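Side-chain contact in amorpha-4,11-diene synthase (Artemisia annua, PDB 4GAX), which probably cyclises farnesyl diphosphate into sesquiterpenes, the deposited form being a mutant of an alpha-bisabolol synthase: residues A[545-548]-A[549-553]. Residues are numbered along the deposited sequence; the frame is centred on the assembly and turned at random.
Sequences MGEE and YKNLV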
loop_
_atom_site.group_PDB
_atom_site.type_symbol
_atom_site.label_atom_id
_atom_site.label_comp_id
_atom_site.label_asym_id
_atom_site.label_seq_id
_atom_site.Cartn_x
_atom_site.Cartn_y
_atom_site.Cartn_z
ATOM N N MET A 545 -11.533 15.532 1.670
ATOM C CA MET A 545 -11.570 14.235 1.010
ATOM C C MET A 545 -11.777 14.435 -0.478
ATOM O O MET A 545 -12.885 14.754 -0.920
ATOM C CB MET A 545 -12.685 13.345 1.559
ATOM C CG MET A 545 -12.731 11.980 0.890
ATOM S SD MET A 545 -14.238 11.046 1.197
ATOM C CE MET A 545 -13.541 9.584 1.936
ATOM N N GLY A 546 -10.707 14.254 -1.245
ATOM C CA GLY A 546 -10.778 14.391 -2.687
ATOM C C GLY A 546 -11.735 13.390 -3.309
ATOM O O GLY A 546 -11.901 12.278 -2.790
ATOM N N GLU A 547 -12.369 13.787 -4.413
ATOM C CA GLU A 547 -13.266 12.902 -5.153
ATOM C C GLU A 547 -12.522 11.635 -5.576
ATOM O O GLU A 547 -13.097 10.543 -5.609
ATOM C CB GLU A 547 -13.821 13.617 -6.386
ATOM C CG GLU A 547 -14.846 12.814 -7.192
ATOM C CD GLU A 547 -16.279 13.008 -6.705
ATOM O OE1 GLU A 547 -17.213 12.576 -7.418
ATOM O OE2 GLU A 547 -16.471 13.590 -5.613
ATOM N N GLU A 548 -11.239 11.792 -5.887
ATOM C CA GLU A 548 -10.405 10.677 -6.297
ATOM C C GLU A 548 -10.408 9.624 -5.187
ATOM O O GLU A 548 -10.739 8.460 -5.422
ATOM C CB GLU A 548 -8.984 11.165 -6.601
ATOM C CG GLU A 548 -8.249 10.370 -7.667
ATOM C CD GLU A 548 -7.037 11.112 -8.235
ATOM O OE1 GLU A 548 -6.084 11.390 -7.473
ATOM O OE2 GLU A 548 -7.040 11.420 -9.449
ATOM N N TYR A 549 -10.074 10.049 -3.973
ATOM C CA TYR A 549 -10.047 9.156 -2.819
ATOM C C TYR A 549 -11.439 8.592 -2.523
ATOM O O TYR A 549 -11.580 7.412 -2.187
ATOM C CB TYR A 549 -9.498 9.903 -1.597
ATOM C CG TYR A 549 -9.300 9.054 -0.358
ATOM C CD1 TYR A 549 -8.036 8.584 -0.007
ATOM C CD2 TYR A 549 -10.372 8.738 0.473
ATOM C CE1 TYR A 549 -7.849 7.804 1.133
ATOM C CE2 TYR A 549 -10.199 7.967 1.609
ATOM C CZ TYR A 549 -8.941 7.507 1.938
ATOM O OH TYR A 549 -8.785 6.743 3.073
ATOM N N LYS A 550 -12.463 9.435 -2.642
ATOM C CA LYS A 550 -13.820 9.003 -2.315
ATOM C C LYS A 550 -14.273 7.863 -3.223
ATOM O O LYS A 550 -14.877 6.892 -2.764
ATOM C CB LYS A 550 -14.817 10.153 -2.413
ATOM C CG LYS A 550 -16.154 9.839 -1.740
ATOM C CD LYS A 550 -17.330 10.446 -2.484
ATOM C CE LYS A 550 -17.249 11.961 -2.534
ATOM N NZ LYS A 550 -18.421 12.543 -3.259
ATOM N N ASN A 551 -13.988 7.976 -4.514
ATOM C CA ASN A 551 -14.455 6.951 -5.435
ATOM C C ASN A 551 -13.674 5.651 -5.367
ATOM O O ASN A 551 -14.211 4.594 -5.698
ATOM C CB ASN A 551 -14.566 7.481 -6.862
ATOM C CG ASN A 551 -15.839 8.278 -7.076
ATOM O OD1 ASN A 551 -16.872 7.735 -7.485
ATOM N ND2 ASN A 551 -15.777 9.571 -6.778
ATOM N N LEU A 552 -12.415 5.728 -4.940
ATOM C CA LEU A 552 -11.636 4.528 -4.686
ATOM C C LEU A 552 -12.314 3.725 -3.584
ATOM O O LEU A 552 -12.453 2.500 -3.697
ATOM C CB LEU A 552 -10.195 4.868 -4.267
ATOM C CG LEU A 552 -9.281 5.505 -5.321
ATOM C CD1 LEU A 552 -7.921 5.798 -4.719
ATOM C CD2 LEU A 552 -9.131 4.624 -6.561
ATOM N N VAL A 553 -12.738 4.416 -2.525
ATOM C CA VAL A 553 -13.424 3.764 -1.410
ATOM C C VAL A 553 -14.707 3.094 -1.902
ATOM O O VAL A 553 -14.975 1.935 -1.585
ATOM C CB VAL A 553 -13.746 4.771 -0.284
ATOM C CG1 VAL A 553 -14.522 4.089 0.840
ATOM C CG2 VAL A 553 -12.463 5.392 0.243
#
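The side-chain amide of Asn551 reaches back one turn along the helix to the carbonyl oxygen of Glu547, Asn551 ND2 donating to Glu547 O at 3.1 Å in a nearly straight bond with an N-H...O angle of 172°. Asn551 N grips the same Glu547 O a second time, at 2.9 Å. The two donors arrive from opposite faces of the carbonyl plane, while the oxygen lies almost in the plane of the Asn551 amide, which helps to set the rotation of that amide. With CG anti to the carbonyl carbon and beside its own backbone N (chi1 -80°), Asn551 can bring ND2 back to Glu547 O. The Glu547 side chain passes obliquely by the amide, its carboxylate plane turned 52° from it, and a bend at chi2 brings Glu547 OE2 to 3.2 Å from Lys550 NZ, a salt bridge whose hydrogen bond is weak. Here the last helix of the chain, 547-557, begins: Gly546 is the N-cap residue, and Gly546 O accepts from Lys550 N at 2.9 Å in the first turn of this helix, part of the all-helical terpene synthase fold. Before the cap, Met545 runs at about a right angle to both Tyr549 and Lys550. Met545 CE meets the Tyr549 ring at its edge, 3.6 Å from Tyr549 CD2, whereas Met545 SD lies 3.7 Å from Lys550 CG; the methionine is poorly ordered, so its exact placement is less certain. Tyr549 is buried, its ring packed edge-to-face with Phe287 of helix 282-292 and touching Val534 of helix 519-535.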